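Local coordinates for protein trichothecene 3-O-acetyltransferase (Gibberella zeae, PDB 2RKV) that transfers an acetyl group from acetyl-coenzyme A to the 3-hydroxyl of trichothecene mycotoxins, as a member of the BAHD acyltransferase superfamily, at residues A[24-29]-A[396-401]; A[40-45]-A[173-178]; A[167-172]-A[386-391]. All coordinates share one frame; numbering follows the deposited sequence. Where two conformers were deposited one is given.

Interaction 1. Residues A[24-29]-A[396-401]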
loop_
_atom_site.group_PDB
_atom_site.type_symbol
_atom_site.label_atom_id
_atom_site.label_comp_id
_atom_site.label_asym_id
_atom_site.label_seq_id
_atom_site.Cartn_x
_atom_site.Cartn_y
_atom_site.Cartn_z
ATOM N N SER A 24 -1.152 9.979 3.894
ATOM C CA SER A 24 -1.156 11.334 4.431
ATOM C C SER A 24 0.105 11.621 5.222
ATOM O O SER A 24 0.577 10.771 5.990
ATOM C CB SER A 24 -2.384 11.576 5.327
ATOM O OG SER A 24 -3.590 11.375 4.602
ATOM N N LEU A 25 0.629 12.834 5.028
ATOM C CA LEU A 25 1.780 13.341 5.750
ATOM C C LEU A 25 1.321 14.559 6.556
ATOM O O LEU A 25 0.720 15.480 6.009
ATOM C CB LEU A 25 2.901 13.727 4.763
ATOM C CG LEU A 25 3.711 12.599 4.091
ATOM C CD1 LEU A 25 2.864 11.655 3.259
ATOM C CD2 LEU A 25 4.860 13.169 3.237
ATOM N N LEU A 26 1.585 14.525 7.860
ATOM C CA LEU A 26 1.229 15.608 8.771
ATOM C C LEU A 26 2.462 16.434 9.113
ATOM O O LEU A 26 3.498 15.886 9.487
ATOM C CB LEU A 26 0.611 15.037 10.061
ATOM C CG LEU A 26 0.354 16.028 11.205
ATOM C CD1 LEU A 26 -0.822 16.951 10.859
ATOM C CD2 LEU A 26 0.092 15.277 12.511
ATOM N N TYR A 27 2.333 17.757 8.998
ATOM C CA TYR A 27 3.383 18.689 9.383
ATOM C C TYR A 27 2.799 19.709 10.340
ATOM O O TYR A 27 1.672 20.175 10.117
ATOM C CB TYR A 27 3.883 19.475 8.179
ATOM C CG TYR A 27 4.490 18.650 7.076
ATOM C CD1 TYR A 27 5.869 18.475 7.003
ATOM C CD2 TYR A 27 3.693 18.081 6.088
ATOM C CE1 TYR A 27 6.438 17.736 5.981
ATOM C CE2 TYR A 27 4.254 17.333 5.059
ATOM C CZ TYR A 27 5.629 17.170 5.015
ATOM O OH TYR A 27 6.211 16.439 3.998
ATOM N N PRO A 28 3.565 20.097 11.375
ATOM C CA PRO A 28 3.115 21.238 12.165
ATOM C C PRO A 28 3.289 22.529 11.363
ATOM O O PRO A 28 4.206 22.636 10.538
ATOM C CB PRO A 28 4.068 21.229 13.365
ATOM C CG PRO A 28 5.302 20.630 12.845
ATOM C CD PRO A 28 4.850 19.568 11.871
ATOM N N VAL A 29 2.402 23.492 11.613
ATOM C CA VAL A 29 2.498 24.820 11.009
ATOM C C VAL A 29 2.370 25.810 12.152
ATOM O O VAL A 29 1.315 25.894 12.792
ATOM C CB VAL A 29 1.393 25.051 9.954
ATOM C CG1 VAL A 29 1.397 26.501 9.472
ATOM C CG2 VAL A 29 1.554 24.080 8.767
ATOM N N LYS A 396 10.490 17.905 8.542
ATOM C CA LYS A 396 10.010 16.622 8.041
ATOM C C LYS A 396 8.628 16.303 8.620
ATOM O O LYS A 396 8.224 16.920 9.621
ATOM C CB LYS A 396 11.004 15.502 8.377
ATOM C CG LYS A 396 12.435 15.740 7.899
ATOM C CD LYS A 396 12.537 16.000 6.407
ATOM C CE LYS A 396 14.002 16.011 5.953
ATOM N NZ LYS A 396 14.114 16.544 4.570
ATOM N N PRO A 397 7.906 15.333 8.012
ATOM C CA PRO A 397 6.608 14.929 8.552
ATOM C C PRO A 397 6.690 14.553 10.025
ATOM O O PRO A 397 7.663 13.919 10.449
ATOM C CB PRO A 397 6.268 13.677 7.736
ATOM C CG PRO A 397 6.927 13.913 6.421
ATOM C CD PRO A 397 8.247 14.557 6.800
ATOM N N GLU A 398 5.679 14.963 10.785
ATOM C CA GLU A 398 5.537 14.574 12.182
ATOM C C GLU A 398 5.012 13.142 12.280
ATOM O O GLU A 398 5.365 12.397 13.209
ATOM C CB GLU A 398 4.606 15.561 12.895
ATOM C CG GLU A 398 4.313 15.221 14.333
ATOM C CD GLU A 398 3.701 16.391 15.087
ATOM O OE1 GLU A 398 4.124 17.545 14.858
ATOM O OE2 GLU A 398 2.801 16.150 15.913
ATOM N N THR A 399 4.168 12.773 11.315
ATOM C CA THR A 399 3.731 11.393 11.128
ATOM C C THR A 399 3.361 11.140 9.666
ATOM O O THR A 399 3.138 12.081 8.895
ATOM C CB THR A 399 2.553 10.985 12.066
ATOM O OG1 THR A 399 2.428 9.552 12.083
ATOM C CG2 THR A 399 1.215 11.606 11.611
ATOM N N VAL A 400 3.301 9.859 9.306
ATOM C CA VAL A 400 2.937 9.419 7.963
ATOM C C VAL A 400 1.942 8.283 8.147
ATOM O O VAL A 400 2.309 7.203 8.611
ATOM C CB VAL A 400 4.166 8.909 7.175
ATOM C CG1 VAL A 400 3.755 8.452 5.783
ATOM C CG2 VAL A 400 5.255 9.992 7.113
ATOM N N ARG A 401 0.683 8.540 7.818
ATOM C CA ARG A 401 -0.408 7.607 8.111
ATOM C C ARG A 401 -1.343 7.406 6.924
ATOM O O ARG A 401 -1.612 8.343 6.160
ATOM C CB ARG A 401 -1.249 8.106 9.300
ATOM C CG ARG A 401 -0.484 8.390 10.594
ATOM C CD ARG A 401 0.116 7.118 11.206
ATOM N NE ARG A 401 -0.101 7.082 12.653
ATOM C CZ ARG A 401 0.766 6.615 13.549
ATOM N NH1 ARG A 401 1.964 6.166 13.181
ATOM N NH2 ARG A 401 0.434 6.618 14.837
#
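The backbone carbonyl L26 O receives the N-H of E398, with a 2.7 Å distance from L26 O to E398 N. The donor lies nearly along the C=O axis. P397 CA adds a C-H contact to the same oxygen, 3.4 Å away. This grip belongs to an antiparallel edge-strand pairing. Strand 399-401 adds to the outer side of strand 20-28, at one end of the mixed five-stranded sheet. The short segment axes run at 157° to each other. S24 and R401 form a hydrogen-bonded pair. S24 N reaches R401 O at 2.8 Å, and R401 N reaches S24 O at 2.9 Å. L25 and V400 follow as a non-hydrogen-bonded pair. Their side chains lie side by side on one face of the sheet. L26 N donates to T399 O, almost straight at 175°. The L26 side chain is on the other face, where its CB and CD2 meet the methyl CG2 of T399. S24 OG is also on that face and bonds to T151 OG1 in the neighbouring strand 147-155. T399 N is buried here and has no partner in the model.

E398 holds CG anti to its backbone N (chi1 177°) and is extended beyond it. This carries the carboxylate past P28, with OE1 3.7 Å from P28 CD. E398 OE2 pairs with R102 in a salt bridge and with Y106 OH in a hydrogen bond. K396 NZ points elsewhere, to D387 O and the carboxylate of D389.

P397 packs against both L25 and Y27. Its CG is 3.9 Å from L25 CD2. The Y27 hydroxyl bonds to Y388 O, while P397 CA sits over one face of the Y27 ring, 4.2 Å from the centroid, in a CH-pi contact.

Interaction 2. Residues A[40-45]-A[173-178]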
loop_
_atom_site.group_PDB
_atom_site.type_symbol
_atom_site.label_atom_id
_atom_site.label_comp_id
_atom_site.label_asym_id
_atom_site.label_seq_id
_atom_site.Cartn_x
_atom_site.Cartn_y
_atom_site.Cartn_z
ATOM N N SER A 40 1.477 28.083 -2.770
ATOM C CA SER A 40 2.158 28.505 -4.006
ATOM C C SER A 40 3.419 27.667 -4.292
ATOM O O SER A 40 3.693 27.320 -5.444
ATOM C CB SER A 40 2.462 30.004 -3.997
ATOM O OG SER A 40 3.267 30.343 -2.902
ATOM N N THR A 41 4.171 27.329 -3.249
ATOM C CA THR A 41 5.338 26.450 -3.404
ATOM C C THR A 41 4.906 25.097 -3.952
ATOM O O THR A 41 5.519 24.568 -4.883
ATOM C CB THR A 41 6.094 26.266 -2.077
ATOM O OG1 THR A 41 6.720 27.510 -1.734
ATOM C CG2 THR A 41 7.165 25.147 -2.194
ATOM N N PHE A 42 3.834 24.555 -3.391
ATOM C CA PHE A 42 3.330 23.260 -3.840
ATOM C C PHE A 42 2.818 23.302 -5.288
ATOM O O PHE A 42 3.117 22.409 -6.089
ATOM C CB PHE A 42 2.249 22.769 -2.880
ATOM C CG PHE A 42 2.040 21.290 -2.916
ATOM C CD1 PHE A 42 0.915 20.752 -3.542
ATOM C CD2 PHE A 42 2.960 20.432 -2.323
ATOM C CE1 PHE A 42 0.710 19.376 -3.584
ATOM C CE2 PHE A 42 2.763 19.055 -2.353
ATOM C CZ PHE A 42 1.634 18.529 -2.987
ATOM N N GLU A 43 2.087 24.358 -5.641
ATOM C CA GLU A 43 1.558 24.486 -6.998
ATOM C C GLU A 43 2.677 24.653 -8.020
ATOM O O GLU A 43 2.626 24.070 -9.109
ATOM C CB GLU A 43 0.511 25.605 -7.075
ATOM C CG GLU A 43 -0.752 25.226 -6.296
ATOM C CD GLU A 43 -2.005 25.949 -6.745
ATOM O OE1 GLU A 43 -2.119 27.167 -6.497
ATOM O OE2 GLU A 43 -2.897 25.281 -7.317
ATOM N N GLN A 44 3.697 25.425 -7.646
ATOM C CA GLN A 44 4.854 25.626 -8.512
ATOM C C GLN A 44 5.625 24.311 -8.696
ATOM O O GLN A 44 6.115 24.019 -9.795
ATOM C CB GLN A 44 5.742 26.754 -7.969
ATOM C CG GLN A 44 5.164 28.145 -8.237
ATOM C CD GLN A 44 5.526 29.186 -7.180
ATOM O OE1 GLN A 44 6.414 28.982 -6.349
ATOM N NE2 GLN A 44 4.823 30.313 -7.208
ATOM N N GLY A 45 5.703 23.507 -7.635
ATOM C CA GLY A 45 6.326 22.183 -7.714
ATOM C C GLY A 45 5.581 21.281 -8.686
ATOM O O GLY A 45 6.194 20.608 -9.527
ATOM N N LYS A 173 11.366 17.108 -4.733
ATOM C CA LYS A 173 12.473 17.770 -5.441
ATOM C C LYS A 173 11.955 18.951 -6.251
ATOM O O LYS A 173 12.509 20.047 -6.203
ATOM C CB LYS A 173 13.179 16.802 -6.390
ATOM C CG LYS A 173 14.067 15.775 -5.699
ATOM C CD LYS A 173 15.058 15.188 -6.704
ATOM C CE LYS A 173 16.045 14.239 -6.031
ATOM N NZ LYS A 173 17.138 13.851 -6.991
ATOM N N ALA A 174 10.886 18.713 -7.001
ATOM C CA ALA A 174 10.332 19.745 -7.881
ATOM C C ALA A 174 9.863 20.960 -7.076
ATOM O O ALA A 174 10.081 22.098 -7.490
ATOM C CB ALA A 174 9.206 19.181 -8.717
ATOM N N CYS A 175 9.224 20.721 -5.930
ATOM C CA CYS A 175 8.813 21.807 -5.026
ATOM C C CYS A 175 10.003 22.651 -4.556
ATOM O O CYS A 175 9.906 23.877 -4.423
ATOM C CB CYS A 175 8.051 21.237 -3.826
ATOM S SG CYS A 175 6.405 20.658 -4.226
ATOM N N ARG A 176 11.128 21.985 -4.310
ATOM C CA ARG A 176 12.351 22.658 -3.886
ATOM C C ARG A 176 13.124 23.295 -5.046
ATOM O O ARG A 176 14.071 24.047 -4.823
ATOM C CB ARG A 176 13.264 21.666 -3.156
ATOM C CG ARG A 176 12.702 21.138 -1.839
ATOM C CD ARG A 176 13.689 20.182 -1.142
ATOM N NE ARG A 176 14.993 20.816 -0.943
ATOM C CZ ARG A 176 15.417 21.354 0.205
ATOM N NH1 ARG A 176 14.657 21.315 1.292
ATOM N NH2 ARG A 176 16.619 21.930 0.266
ATOM N N ASN A 177 12.735 22.955 -6.275
ATOM C CA ASN A 177 13.476 23.317 -7.488
ATOM C C ASN A 177 14.862 22.644 -7.547
ATOM O O ASN A 177 15.818 23.186 -8.105
ATOM C CB ASN A 177 13.573 24.844 -7.650
ATOM C CG ASN A 177 13.745 25.278 -9.098
ATOM O OD1 ASN A 177 13.639 24.479 -10.032
ATOM N ND2 ASN A 177 14.016 26.563 -9.288
ATOM N N ASP A 178 14.947 21.449 -6.963
ATOM C CA ASP A 178 16.149 20.623 -7.032
ATOM C C ASP A 178 16.111 19.765 -8.299
ATOM O O ASP A 178 15.060 19.209 -8.628
ATOM C CB ASP A 178 16.248 19.741 -5.786
ATOM C CG ASP A 178 16.458 20.545 -4.514
ATOM O OD1 ASP A 178 17.033 21.657 -4.585
ATOM O OD2 ASP A 178 16.061 20.059 -3.426
HETATM O O HOH W 1 7.985 25.332 -5.729
#
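G45 and C175 bring two helix backbones together, with G45 CA only 3.7 Å from C175 CA. G45 lies within helix 35-52, and C175 lies in the last turn of helix 161-176. G45 has no side chain, which leaves room for this close approach. G45 O also meets the methyl of A174, 3.4 Å from A174 CB.

The thiol of C175 turns into the contact, with SG anti to its carbonyl carbon (chi1 -73°). SG passes alongside G45 CA and reaches F42 CD2 at 3.9 Å. It approaches the F42 ring obliquely, as a Cys sulfur-aromatic contact. F42 also packs on L139 and L141 of strand 137-144. T41 CG2 leans on C175 O.

A water joins the two backbones. It donates to T41 O at 2.7 Å and to C175 O at 2.7 Å. The neighbouring carbonyl A174 O accepts from R48 NE of helix 35-52. Beyond C175, N177 has positive phi, and R176 NE forms a salt bridge with D178 OD2. This is close helix-helix packing at a glycine, beside a helix C-terminus closed by a Schellman motif.

Interaction 3. Residues A[167-172]-A[386-391]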
loop_
_atom_site.group_PDB
_atom_site.type_symbol
_atom_site.label_atom_id
_atom_site.label_comp_id
_atom_site.label_asym_id
_atom_site.label_seq_id
_atom_site.Cartn_x
_atom_site.Cartn_y
_atom_site.Cartn_z
ATOM N N VAL A 167 7.319 8.751 -7.224
ATOM C CA VAL A 167 6.651 9.941 -7.777
ATOM C C VAL A 167 6.650 11.086 -6.751
ATOM O O VAL A 167 7.015 12.239 -7.071
ATOM C CB VAL A 167 5.214 9.586 -8.252
ATOM C CG1 VAL A 167 4.407 10.842 -8.621
ATOM C CG2 VAL A 167 5.288 8.643 -9.472
ATOM N N ILE A 168 6.264 10.763 -5.517
ATOM C CA ILE A 168 6.191 11.757 -4.435
ATOM C C ILE A 168 7.576 12.353 -4.121
ATOM O O ILE A 168 7.711 13.565 -3.937
ATOM C CB ILE A 168 5.508 11.187 -3.168
ATOM C CG1 ILE A 168 4.077 10.746 -3.501
ATOM C CG2 ILE A 168 5.514 12.224 -2.032
ATOM C CD1 ILE A 168 3.373 9.985 -2.382
ATOM N N ARG A 169 8.592 11.492 -4.097
ATOM C CA ARG A 169 9.975 11.908 -3.882
ATOM C C ARG A 169 10.394 12.969 -4.905
ATOM O O ARG A 169 10.997 13.986 -4.547
ATOM C CB ARG A 169 10.897 10.686 -3.957
ATOM C CG ARG A 169 12.387 10.963 -3.832
ATOM C CD ARG A 169 13.129 9.711 -3.358
ATOM N NE ARG A 169 12.970 8.571 -4.263
ATOM C CZ ARG A 169 12.262 7.471 -3.996
ATOM N NH1 ARG A 169 12.203 6.490 -4.890
ATOM N NH2 ARG A 169 11.617 7.336 -2.843
ATOM N N LEU A 170 10.084 12.722 -6.177
ATOM C CA LEU A 170 10.425 13.678 -7.233
ATOM C C LEU A 170 9.566 14.933 -7.136
ATOM O O LEU A 170 10.030 16.043 -7.430
ATOM C CB LEU A 170 10.301 13.048 -8.619
ATOM C CG LEU A 170 11.321 11.947 -8.956
ATOM C CD1 LEU A 170 11.295 11.661 -10.453
ATOM C CD2 LEU A 170 12.745 12.350 -8.523
ATOM N N LEU A 171 8.312 14.774 -6.714
ATOM C CA LEU A 171 7.490 15.957 -6.482
ATOM C C LEU A 171 8.153 16.833 -5.408
ATOM O O LEU A 171 8.196 18.062 -5.549
ATOM C CB LEU A 171 6.057 15.587 -6.093
ATOM C CG LEU A 171 5.161 16.736 -5.605
ATOM C CD1 LEU A 171 5.054 17.862 -6.654
ATOM C CD2 LEU A 171 3.779 16.202 -5.221
ATOM N N SER A 172 8.694 16.216 -4.351
ATOM C CA SER A 172 9.378 17.003 -3.320
ATOM C C SER A 172 10.564 17.780 -3.908
ATOM O O SER A 172 10.722 18.974 -3.641
ATOM C CB SER A 172 9.824 16.140 -2.137
ATOM O OG SER A 172 10.283 16.972 -1.077
ATOM N N TRP A 386 9.016 9.676 5.101
ATOM C CA TRP A 386 9.436 10.458 6.272
ATOM C C TRP A 386 10.534 11.497 5.977
ATOM O O TRP A 386 10.807 12.379 6.811
ATOM C CB TRP A 386 9.920 9.538 7.393
ATOM C CG TRP A 386 8.853 8.831 8.155
ATOM C CD1 TRP A 386 8.340 7.591 7.891
ATOM C CD2 TRP A 386 8.196 9.296 9.344
ATOM N NE1 TRP A 386 7.390 7.263 8.834
ATOM C CE2 TRP A 386 7.281 8.291 9.735
ATOM C CE3 TRP A 386 8.284 10.472 10.109
ATOM C CZ2 TRP A 386 6.467 8.415 10.868
ATOM C CZ3 TRP A 386 7.477 10.595 11.240
ATOM C CH2 TRP A 386 6.576 9.575 11.603
ATOM N N ASP A 387 11.153 11.399 4.802
ATOM C CA ASP A 387 12.285 12.266 4.485
ATOM C C ASP A 387 11.931 13.509 3.666
ATOM O O ASP A 387 12.792 14.370 3.453
ATOM C CB ASP A 387 13.376 11.476 3.763
ATOM C CG ASP A 387 14.741 12.106 3.916
ATOM O OD1 ASP A 387 15.090 12.517 5.044
ATOM O OD2 ASP A 387 15.461 12.185 2.902
ATOM N N TYR A 388 10.678 13.619 3.215
ATOM C CA TYR A 388 10.322 14.693 2.256
ATOM C C TYR A 388 9.741 15.931 2.935
ATOM O O TYR A 388 8.840 15.817 3.768
ATOM C CB TYR A 388 9.362 14.203 1.152
ATOM C CG TYR A 388 9.709 12.832 0.575
ATOM C CD1 TYR A 388 11.039 12.414 0.454
ATOM C CD2 TYR A 388 8.703 11.964 0.162
ATOM C CE1 TYR A 388 11.354 11.136 -0.039
ATOM C CE2 TYR A 388 9.001 10.697 -0.343
ATOM C CZ TYR A 388 10.327 10.297 -0.447
ATOM O OH TYR A 388 10.628 9.044 -0.934
ATOM N N ASP A 389 10.251 17.102 2.550
ATOM C CA ASP A 389 9.816 18.378 3.136
ATOM C C ASP A 389 9.097 19.267 2.119
ATOM O O ASP A 389 8.486 20.266 2.490
ATOM C CB ASP A 389 11.003 19.131 3.736
ATOM C CG ASP A 389 12.088 19.422 2.712
ATOM O OD1 ASP A 389 11.899 20.326 1.884
ATOM O OD2 ASP A 389 13.141 18.746 2.740
ATOM N N PHE A 390 9.207 18.918 0.839
ATOM C CA PHE A 390 8.540 19.673 -0.239
ATOM C C PHE A 390 8.874 21.173 -0.294
ATOM O O PHE A 390 8.087 21.962 -0.819
ATOM C CB PHE A 390 7.015 19.468 -0.197
ATOM C CG PHE A 390 6.602 18.029 -0.304
ATOM C CD1 PHE A 390 6.429 17.263 0.849
ATOM C CD2 PHE A 390 6.414 17.439 -1.550
ATOM C CE1 PHE A 390 6.064 15.910 0.757
ATOM C CE2 PHE A 390 6.048 16.098 -1.662
ATOM C CZ PHE A 390 5.872 15.333 -0.500
ATOM N N GLY A 391 10.030 21.563 0.245
ATOM C CA GLY A 391 10.425 22.981 0.260
ATOM C C GLY A 391 9.451 23.872 1.022
ATOM O O GLY A 391 9.427 25.099 0.824
#
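S172 places OG anti to its backbone N (chi1 -171°), facing F390 N, and F390 holds CG beside its own N (chi1 -58°), which lays its ring against CB of S172. A helix here packs on a loop of the BAHD fold. Helix 161-176 follows the HXXXD motif that contains H156 of the toxin pocket. The loop runs between strands 375-379 and 399-401.

F390 N donates to S172 OG at 2.9 Å. S172 CB lies over one ring face of F390, 4.0 Å from the centroid. I168 CG2 meets the same ring at its edge, 3.5 Å from F390 CZ, and also touches Y388 CD2. L171 CG comes to the F390 edge as well. The other neighbours of this ring include L25 and L150 of the sheet.

R169 CA lies over one face of the Y388 ring, 4.0 Å from its centroid and offset toward the rim. Y388 OH bonds to D165 OD1, one turn before R169. In one of two R169 conformers, NH2 donates to Y388 OH at 2.7 Å and also pairs with D165. D389 closes an Asx turn, with OD1 2.8 Å from G391 N.

In the fold
All three contacts lie on the same side of the chain's centre. Along the chain, interactions 2 and 3 are both nested inside the loop closed by interaction 1. Their own segments alternate, and both use helix 161-176. Their centres are 9 Å apart, joined by the salt bridge from R176 to D389. The centres of interactions 1 and 3 are 12 Å apart and those contacts also touch. The centres of interactions 1 and 2 are about 18 Å apart and the contacts do not touch. After strand 375-379 of the seven-stranded sheet the chain packs on helix 161-176 and then adds an edge strand to the five-stranded sheet. It so links the two sheets, consistent with the two-domain BAHD fold.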